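Local coordinates for protein beta 1-3 glucanase (Clostridium beijerinckii NCIMB 8052, PDB 5H4E) that probably hydrolyses beta-1,3-glucans through its glycoside hydrolase family 64 (GH64) catalytic domain, at residues T152-V155 against P161-I164; F307-M312 against D352-F357; K345-C350 against D356-L361. All coordinates share one frame; numbering follows the deposited sequence.

Contact 1: T152-V155 against P161-I164; sequences TTRV and PYNI
An ST-turn loop leaving strand 147-151 meets Tyr162, at the start of strand 162-168, inside what is probably the thaumatin-like beta domain of the enzyme; the tyrosine sets its ring against Thr152 and Arg154. The threonine methyl CG2 lies over one face of the ring, 3.8 Å from the Tyr162 ring centroid and only 15° off the normal, a CH-pi contact. Arg154 comes to the ring edge instead. There the flat of its guanidinium is met by the ring rim, Tyr162 CE2 standing 3.4 Å from Arg154 CZ, with the two planes 71° apart. The bend of the arginine chain at chi2 (63°) carries the group back to this edge, where Asp178 and Glu137 both form salt bridges with NH2. The phenolic oxygen is held by two partners: Thr153 N donates to Tyr162 OH at 2.9 Å, and the hydroxyl is also hydrogen-bonded to the carbonyl of Trp138 on strand 136-144. Together they fix where the ring ends and satisfy a buried polar atom. On the main-chain side a water joins the segments, lying 2.8 Å from Thr152 OG1 and donating to Tyr162 O over 3.0 Å. Ile164 adds apolar packing, its CD1 3.7 Å from Thr152 CG2. The ST turn is the loop's own brace, Val155 N donating to Thr153 OG1 at 3.1 Å. Strand 147-151 belongs to the large antiparallel sheet and strand 162-168 to the five-stranded mixed sheet, so a tyrosine rooted in one sheet is received by a loop of the other, within a sheet-on-sheet core consistent with the thaumatin-like beta fold of GH64 enzymes.

Contact 2: F307-M312 against D352-F357; sequences FNRHVM and DDVFDF
Arg309 reaches out from the C-terminal end of helix 294-309 and presses its guanidinium, edge first, against the loop around Asp352 and Val354. The helix stops in a Schellman motif, with His310 at positive phi, while the loop folds into a type II beta turn over Asp353-Asp356 in which Asp356 N bonds back to Asp353 O. The arginine chain runs extended from CG to NE (chi2 164°), enough to span the gap between the two backbones. Asp352 approaches near the guanidinium plane but does not lie flat with it: the carboxylate is turned 44° against the guanidinium. Arg309 NH2 donates to Asp352 OD1 at 2.9 Å on the lone pair pointing away from the other oxygen, nearly straight at 165°, and forms a salt bridge. The other carboxylate oxygen, OD2, is occupied by His338 NE2 and by the backbone N of Gly348, so the acid is fixed at both ends and in turn positions the arginine. Above one face of the guanidinium sits Phe357, whose CD2 is 3.6 Å from Arg309 NH2; the same ring also makes an edge-to-face contact with Phe324. Val354 CG1 lies 3.8 Å from Arg309 NH1, adding an apolar neighbour beside the polar grip. A water closes a small ring, accepting from Arg309 NE at 3.0 Å and donating to Asp352 OD1 at 2.7 Å. The turn offers the carbonyl of Val354 to the arginine, and both terminal nitrogens take it end-on: Val354 O lies 3.1 Å from Arg309 NH1 and 3.1 Å from Arg309 NH2, the NH2 bond on a lone pair in the carbonyl plane and NH1 donating from above it.

Contact 3: K345-C350 against D356-L361; sequences KSYGFC and DFSSTL
Ser358 presses its CB onto the middle of the Tyr347 ring, in the tighter half of a contact between two parts of the long loop that runs from helix 332-339 to strand 361-363. The CB stands 3.6 Å from the Tyr347 ring centroid and 7° off its normal, a CH-pi contact. Thr360 reaches the same ring obliquely, its OG1 3.1 Å from Tyr347 CE2. The two hydroxyls are tied to each other, Ser358 OG lying 3.0 Å from Thr360 OG1 in a hydrogen bond. Ser358 OG, set between its own backbone N and carbonyl carbon, is kept within reach of that threonine. Next to this pairing the backbones close up. Ser346 N donates to Phe357 O at 2.9 Å. Ser358 CA lies 3.3 Å from Ser346 O in a CA-H...O contact. Ser359 OG turns its bonding to another part of the fold, the carbonyl of Thr152. On the more open side, at the exposed Asp356, the contact rests on the long side chain of Lys345. Bent at chi2 (-83°), it passes alongside the loop, its CB 3.3 Å from Ser358 O, and brings NZ to Asp356 O at 2.8 Å. That bond is made nearly along the C=O axis, with a C=O...N angle of 177°. The carboxylate of Asp356 heads away, and its OD2 stays 6.4 Å from Lys345 NZ, too far for a salt bridge. The ammonium group thus meets a main-chain carbonyl, which it would probably polarise, and the two parts of the loop are joined by a backbone bond, a lysine-to-carbonyl bond and the CH-pi contact rather than by a salt bridge.

How the contacts relate
Contact 3 stands between the other two. Its centre is 9 Å from that of contact 1 and 10 Å from that of contact 2, whereas contacts 1 and 2 are 18 Å apart between centres and about 6 Å apart at their nearest atoms. Contact 1 joins it through the backbone, with Arg154 N 2.8 Å from Tyr347 O in a probable hydrogen bond. Contact 2 shares Asp356 and Phe357 with it, and Asp353 CG packs 3.3 Å from Tyr347 OH. The loop between helix 332-339 and strand 361-363 thus links the beta-sheet core to the end of helix 294-309. In GH64 relatives glucan binds in a groove between two domains; these contacts probably lie near that junction, though no ligand here defines the site.

Contact 1: T152-V155 against P161-I164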
loop_
_atom_site.group_PDB
_atom_site.type_symbol
_atom_site.label_atom_id
_atom_site.label_comp_id
_atom_site.label_asym_id
_atom_site.label_seq_id
_atom_site.Cartn_x
_atom_site.Cartn_y
_atom_site.Cartn_z
ATOM N N THR A 152 5.778 4.737 1.344
ATOM C CA THR A 152 4.825 4.566 2.439
ATOM C C THR A 152 3.504 4.106 1.843
ATOM O O THR A 152 3.266 4.264 0.638
ATOM C CB THR A 152 4.582 5.864 3.216
ATOM O OG1 THR A 152 3.903 6.816 2.379
ATOM C CG2 THR A 152 5.883 6.468 3.714
ATOM N N THR A 153 2.612 3.563 2.664
ATOM C CA THR A 153 1.329 3.174 2.112
ATOM C C THR A 153 0.194 3.365 3.105
ATOM O O THR A 153 0.304 2.962 4.265
ATOM C CB THR A 153 1.352 1.703 1.631
ATOM O OG1 THR A 153 0.043 1.324 1.200
ATOM C CG2 THR A 153 1.819 0.752 2.742
ATOM N N ARG A 154 -0.886 3.997 2.650
ATOM C CA ARG A 154 -2.105 4.065 3.451
ATOM C C ARG A 154 -3.191 3.225 2.805
ATOM O O ARG A 154 -4.373 3.482 2.988
ATOM C CB ARG A 154 -2.589 5.512 3.619
ATOM C CG ARG A 154 -2.070 6.184 4.881
ATOM C CD ARG A 154 -0.551 6.299 4.847
ATOM N NE ARG A 154 0.013 6.695 6.138
ATOM C CZ ARG A 154 0.291 5.855 7.128
ATOM N NH1 ARG A 154 0.059 4.548 6.990
ATOM N NH2 ARG A 154 0.812 6.317 8.258
ATOM N N VAL A 155 -2.797 2.205 2.058
ATOM C CA VAL A 155 -3.774 1.394 1.341
ATOM C C VAL A 155 -4.623 0.572 2.313
ATOM O O VAL A 155 -5.810 0.381 2.086
ATOM C CB VAL A 155 -3.067 0.487 0.315
ATOM C CG1 VAL A 155 -4.027 -0.552 -0.253
ATOM C CG2 VAL A 155 -2.496 1.356 -0.803
ATOM N N PRO A 161 2.237 8.551 11.908
ATOM C CA PRO A 161 2.781 9.276 10.754
ATOM C C PRO A 161 4.207 8.844 10.407
ATOM O O PRO A 161 5.047 8.686 11.303
ATOM C CB PRO A 161 2.755 10.732 11.211
ATOM C CG PRO A 161 2.792 10.673 12.696
ATOM C CD PRO A 161 2.019 9.435 13.063
ATOM N N TYR A 162 4.471 8.631 9.121
ATOM C CA TYR A 162 5.832 8.315 8.686
ATOM C C TYR A 162 6.056 8.767 7.251
ATOM O O TYR A 162 5.113 8.998 6.498
ATOM C CB TYR A 162 6.153 6.813 8.861
ATOM C CG TYR A 162 5.527 5.827 7.878
ATOM C CD1 TYR A 162 6.302 4.875 7.235
ATOM C CD2 TYR A 162 4.148 5.811 7.642
ATOM C CE1 TYR A 162 5.723 3.942 6.363
ATOM C CE2 TYR A 162 3.572 4.892 6.773
ATOM C CZ TYR A 162 4.362 3.965 6.139
ATOM O OH TYR A 162 3.780 3.044 5.269
ATOM N N ASN A 163 7.318 8.975 6.912
ATOM C CA ASN A 163 7.652 9.480 5.594
ATOM C C ASN A 163 9.017 8.941 5.259
ATOM O O ASN A 163 9.747 8.493 6.155
ATOM C CB ASN A 163 7.608 11.027 5.553
ATOM C CG ASN A 163 8.641 11.692 6.464
ATOM O OD1 ASN A 163 9.828 11.781 6.136
ATOM N ND2 ASN A 163 8.180 12.201 7.595
ATOM N N ILE A 164 9.362 8.955 3.977
ATOM C CA ILE A 164 10.612 8.376 3.548
ATOM C C ILE A 164 11.352 9.392 2.693
ATOM O O ILE A 164 10.753 10.049 1.836
ATOM C CB ILE A 164 10.375 7.054 2.756
ATOM C CG1 ILE A 164 9.618 6.042 3.633
ATOM C CG2 ILE A 164 11.708 6.482 2.203
ATOM C CD1 ILE A 164 9.117 4.821 2.868
HETATM O O HOH W 1 2.955 8.012 4.677
#

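Contact 2: F307-M312 against D352-F357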
loop_
_atom_site.group_PDB
_atom_site.type_symbol
_atom_site.label_atom_id
_atom_site.label_comp_id
_atom_site.label_asym_id
_atom_site.label_seq_id
_atom_site.Cartn_x
_atom_site.Cartn_y
_atom_site.Cartn_z
ATOM N N PHE A 307 -12.700 5.838 -10.673
ATOM C CA PHE A 307 -13.830 5.596 -9.785
ATOM C C PHE A 307 -13.545 6.127 -8.395
ATOM O O PHE A 307 -14.345 6.894 -7.863
ATOM C CB PHE A 307 -14.185 4.113 -9.733
ATOM C CG PHE A 307 -15.171 3.702 -10.790
ATOM C CD1 PHE A 307 -16.465 4.200 -10.772
ATOM C CD2 PHE A 307 -14.809 2.818 -11.799
ATOM C CE1 PHE A 307 -17.390 3.821 -11.749
ATOM C CE2 PHE A 307 -15.732 2.448 -12.783
ATOM C CZ PHE A 307 -17.015 2.945 -12.740
ATOM N N ASN A 308 -12.405 5.760 -7.809
ATOM C CA ASN A 308 -12.069 6.265 -6.479
ATOM C C ASN A 308 -12.028 7.790 -6.396
ATOM O O ASN A 308 -12.403 8.379 -5.373
ATOM C CB ASN A 308 -10.721 5.712 -6.019
ATOM C CG ASN A 308 -10.830 4.291 -5.530
ATOM O OD1 ASN A 308 -11.227 4.048 -4.393
ATOM N ND2 ASN A 308 -10.526 3.342 -6.399
ATOM N N ARG A 309 -11.574 8.415 -7.477
ATOM C CA ARG A 309 -11.405 9.868 -7.531
ATOM C C ARG A 309 -12.665 10.590 -8.022
ATOM O O ARG A 309 -12.695 11.827 -8.054
ATOM C CB ARG A 309 -10.213 10.221 -8.434
ATOM C CG ARG A 309 -8.855 9.788 -7.862
ATOM C CD ARG A 309 -7.751 9.784 -8.927
ATOM N NE ARG A 309 -6.453 9.428 -8.356
ATOM C CZ ARG A 309 -5.376 9.111 -9.073
ATOM N NH1 ARG A 309 -5.437 9.082 -10.404
ATOM N NH2 ARG A 309 -4.237 8.799 -8.457
ATOM N N HIS A 310 -13.698 9.809 -8.353
ATOM C CA HIS A 310 -14.964 10.291 -8.929
ATOM C C HIS A 310 -14.725 11.215 -10.134
ATOM O O HIS A 310 -15.152 12.363 -10.145
ATOM C CB HIS A 310 -15.820 11.007 -7.863
ATOM C CG HIS A 310 -17.260 11.191 -8.256
ATOM N ND1 HIS A 310 -18.297 10.544 -7.611
ATOM C CD2 HIS A 310 -17.840 11.969 -9.206
ATOM C CE1 HIS A 310 -19.449 10.907 -8.152
ATOM N NE2 HIS A 310 -19.201 11.771 -9.119
ATOM N N VAL A 311 -14.051 10.700 -11.157
ATOM C CA VAL A 311 -13.832 11.452 -12.389
ATOM C C VAL A 311 -14.040 10.576 -13.629
ATOM O O VAL A 311 -13.551 10.908 -14.713
ATOM C CB VAL A 311 -12.409 12.077 -12.449
ATOM C CG1 VAL A 311 -12.314 13.313 -11.547
ATOM C CG2 VAL A 311 -11.328 11.039 -12.102
ATOM N N MET A 312 -14.777 9.473 -13.469
ATOM C CA MET A 312 -15.027 8.553 -14.579
ATOM C C MET A 312 -15.705 9.257 -15.761
ATOM O O MET A 312 -15.526 8.866 -16.913
ATOM C CB MET A 312 -15.870 7.359 -14.105
ATOM C CG MET A 312 -15.017 6.171 -13.606
ATOM S SD MET A 312 -13.935 5.512 -14.898
ATOM C CE MET A 312 -15.095 4.590 -15.926
ATOM N N ASP A 352 -3.327 4.440 -6.678
ATOM C CA ASP A 352 -3.111 5.870 -6.523
ATOM C C ASP A 352 -1.893 6.360 -7.308
ATOM O O ASP A 352 -1.702 7.568 -7.459
ATOM C CB ASP A 352 -2.969 6.236 -5.041
ATOM C CG ASP A 352 -3.795 7.470 -4.661
ATOM O OD1 ASP A 352 -4.100 8.289 -5.558
ATOM O OD2 ASP A 352 -4.152 7.614 -3.471
ATOM N N ASP A 353 -1.078 5.435 -7.813
ATOM C CA ASP A 353 0.085 5.821 -8.607
ATOM C C ASP A 353 -0.316 6.155 -10.052
ATOM O O ASP A 353 0.515 6.607 -10.851
ATOM C CB ASP A 353 1.176 4.732 -8.559
ATOM C CG ASP A 353 0.697 3.380 -9.055
ATOM O OD1 ASP A 353 -0.479 3.016 -8.820
ATOM O OD2 ASP A 353 1.515 2.677 -9.680
ATOM N N VAL A 354 -1.597 5.965 -10.375
ATOM C CA VAL A 354 -2.102 6.426 -11.670
ATOM C C VAL A 354 -1.886 7.933 -11.764
ATOM O O VAL A 354 -2.361 8.683 -10.904
ATOM C CB VAL A 354 -3.578 6.081 -11.878
ATOM C CG1 VAL A 354 -4.119 6.797 -13.104
ATOM C CG2 VAL A 354 -3.735 4.576 -12.045
ATOM N N PHE A 355 -1.132 8.342 -12.795
ATOM C CA PHE A 355 -0.739 9.731 -13.026
ATOM C C PHE A 355 0.085 10.291 -11.866
ATOM O O PHE A 355 0.087 11.494 -11.609
ATOM C CB PHE A 355 -1.967 10.603 -13.309
ATOM C CG PHE A 355 -2.499 10.454 -14.718
ATOM C CD1 PHE A 355 -3.798 10.026 -14.949
ATOM C CD2 PHE A 355 -1.688 10.739 -15.809
ATOM C CE1 PHE A 355 -4.282 9.881 -16.247
ATOM C CE2 PHE A 355 -2.164 10.601 -17.112
ATOM C CZ PHE A 355 -3.462 10.170 -17.328
ATOM N N ASP A 356 0.787 9.384 -11.182
ATOM C CA ASP A 356 1.873 9.707 -10.243
ATOM C C ASP A 356 1.454 10.524 -9.021
ATOM O O ASP A 356 2.160 11.454 -8.624
ATOM C CB ASP A 356 2.996 10.450 -10.975
ATOM C CG ASP A 356 3.426 9.742 -12.245
ATOM O OD1 ASP A 356 3.677 8.519 -12.191
ATOM O OD2 ASP A 356 3.498 10.415 -13.298
ATOM N N PHE A 357 0.333 10.161 -8.407
ATOM C CA PHE A 357 -0.112 10.858 -7.202
ATOM C C PHE A 357 0.234 10.097 -5.925
ATOM O O PHE A 357 -0.103 10.530 -4.808
ATOM C CB PHE A 357 -1.624 11.121 -7.281
ATOM C CG PHE A 357 -1.993 12.170 -8.299
ATOM C CD1 PHE A 357 -1.754 13.515 -8.039
ATOM C CD2 PHE A 357 -2.574 11.814 -9.508
ATOM C CE1 PHE A 357 -2.078 14.487 -8.976
ATOM C CE2 PHE A 357 -2.904 12.776 -10.456
ATOM C CZ PHE A 357 -2.652 14.115 -10.190
HETATM O O HOH W 2 -5.790 10.437 -5.626
#

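Contact 3: K345-C350 against D356-L361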
loop_
_atom_site.group_PDB
_atom_site.type_symbol
_atom_site.label_atom_id
_atom_site.label_comp_id
_atom_site.label_asym_id
_atom_site.label_seq_id
_atom_site.Cartn_x
_atom_site.Cartn_y
_atom_site.Cartn_z
ATOM N N LYS A 345 1.308 13.750 -2.171
ATOM C CA LYS A 345 1.642 12.421 -2.679
ATOM C C LYS A 345 1.320 11.359 -1.638
ATOM O O LYS A 345 1.872 11.372 -0.541
ATOM C CB LYS A 345 3.119 12.325 -3.048
ATOM C CG LYS A 345 3.607 13.354 -4.036
ATOM C CD LYS A 345 3.318 12.940 -5.448
ATOM C CE LYS A 345 4.109 13.824 -6.411
ATOM N NZ LYS A 345 3.645 13.653 -7.802
ATOM N N SER A 346 0.457 10.419 -1.982
ATOM C CA SER A 346 0.061 9.410 -1.002
ATOM C C SER A 346 -0.474 8.160 -1.689
ATOM O O SER A 346 -1.165 8.251 -2.720
ATOM C CB SER A 346 -1.000 9.990 -0.048
ATOM O OG SER A 346 -1.420 9.029 0.915
ATOM N N TYR A 347 -0.147 6.992 -1.135
ATOM C CA TYR A 347 -0.859 5.786 -1.533
ATOM C C TYR A 347 -2.137 5.646 -0.706
ATOM O O TYR A 347 -2.145 4.951 0.315
ATOM C CB TYR A 347 0.009 4.534 -1.365
ATOM C CG TYR A 347 0.550 3.990 -2.666
ATOM C CD1 TYR A 347 -0.313 3.491 -3.641
ATOM C CD2 TYR A 347 1.930 3.901 -2.891
ATOM C CE1 TYR A 347 0.174 2.973 -4.835
ATOM C CE2 TYR A 347 2.430 3.369 -4.084
ATOM C CZ TYR A 347 1.542 2.907 -5.051
ATOM O OH TYR A 347 2.017 2.380 -6.242
ATOM N N GLY A 348 -3.214 6.299 -1.142
ATOM C CA GLY A 348 -4.473 6.274 -0.404
ATOM C C GLY A 348 -5.357 5.095 -0.787
ATOM O O GLY A 348 -6.284 4.728 -0.064
ATOM N N PHE A 349 -5.080 4.515 -1.949
ATOM C CA PHE A 349 -5.744 3.296 -2.410
ATOM C C PHE A 349 -4.821 2.649 -3.434
ATOM O O PHE A 349 -3.866 3.291 -3.896
ATOM C CB PHE A 349 -7.139 3.577 -3.007
ATOM C CG PHE A 349 -7.112 4.447 -4.237
ATOM C CD1 PHE A 349 -7.082 5.828 -4.120
ATOM C CD2 PHE A 349 -7.113 3.884 -5.507
ATOM C CE1 PHE A 349 -7.049 6.642 -5.251
ATOM C CE2 PHE A 349 -7.066 4.689 -6.636
ATOM C CZ PHE A 349 -7.035 6.073 -6.505
ATOM N N CYS A 350 -5.115 1.394 -3.775
ATOM C CA CYS A 350 -4.244 0.533 -4.587
ATOM C C CYS A 350 -3.623 1.219 -5.801
ATOM O O CYS A 350 -2.409 1.168 -5.986
ATOM C CB CYS A 350 -5.028 -0.704 -5.057
ATOM S SG CYS A 350 -4.066 -1.917 -6.014
ATOM N N ASP A 356 0.787 9.384 -11.182
ATOM C CA ASP A 356 1.873 9.707 -10.243
ATOM C C ASP A 356 1.454 10.524 -9.021
ATOM O O ASP A 356 2.160 11.454 -8.624
ATOM C CB ASP A 356 2.996 10.450 -10.975
ATOM C CG ASP A 356 3.426 9.742 -12.245
ATOM O OD1 ASP A 356 3.677 8.519 -12.191
ATOM O OD2 ASP A 356 3.498 10.415 -13.298
ATOM N N PHE A 357 0.333 10.161 -8.407
ATOM C CA PHE A 357 -0.112 10.858 -7.202
ATOM C C PHE A 357 0.234 10.097 -5.925
ATOM O O PHE A 357 -0.103 10.530 -4.808
ATOM C CB PHE A 357 -1.624 11.121 -7.281
ATOM C CG PHE A 357 -1.993 12.170 -8.299
ATOM C CD1 PHE A 357 -1.754 13.515 -8.039
ATOM C CD2 PHE A 357 -2.574 11.814 -9.508
ATOM C CE1 PHE A 357 -2.078 14.487 -8.976
ATOM C CE2 PHE A 357 -2.904 12.776 -10.456
ATOM C CZ PHE A 357 -2.652 14.115 -10.190
ATOM N N SER A 358 0.911 8.963 -6.084
ATOM C CA SER A 358 1.227 8.122 -4.927
ATOM C C SER A 358 2.497 8.605 -4.238
ATOM O O SER A 358 3.181 9.511 -4.719
ATOM C CB SER A 358 1.388 6.654 -5.342
ATOM O OG SER A 358 2.691 6.405 -5.869
ATOM N N SER A 359 2.818 7.964 -3.121
ATOM C CA SER A 359 4.015 8.283 -2.358
ATOM C C SER A 359 5.246 7.559 -2.901
ATOM O O SER A 359 6.276 7.482 -2.224
ATOM C CB SER A 359 3.791 7.896 -0.895
ATOM O OG SER A 359 3.394 6.532 -0.839
ATOM N N THR A 360 5.144 7.007 -4.108
ATOM C CA THR A 360 6.257 6.227 -4.642
ATOM C C THR A 360 7.463 7.103 -4.933
ATOM O O THR A 360 7.360 8.080 -5.667
ATOM C CB THR A 360 5.889 5.473 -5.938
ATOM O OG1 THR A 360 4.931 4.448 -5.642
ATOM C CG2 THR A 360 7.151 4.808 -6.536
ATOM N N LEU A 361 8.589 6.741 -4.331
ATOM C CA LEU A 361 9.899 7.302 -4.658
ATOM C C LEU A 361 10.627 6.322 -5.568
ATOM O O LEU A 361 10.538 5.110 -5.373
ATOM C CB LEU A 361 10.724 7.553 -3.385
ATOM C CG LEU A 361 10.126 8.524 -2.361
ATOM C CD1 LEU A 361 10.501 8.105 -0.952
ATOM C CD2 LEU A 361 10.620 9.922 -2.630
#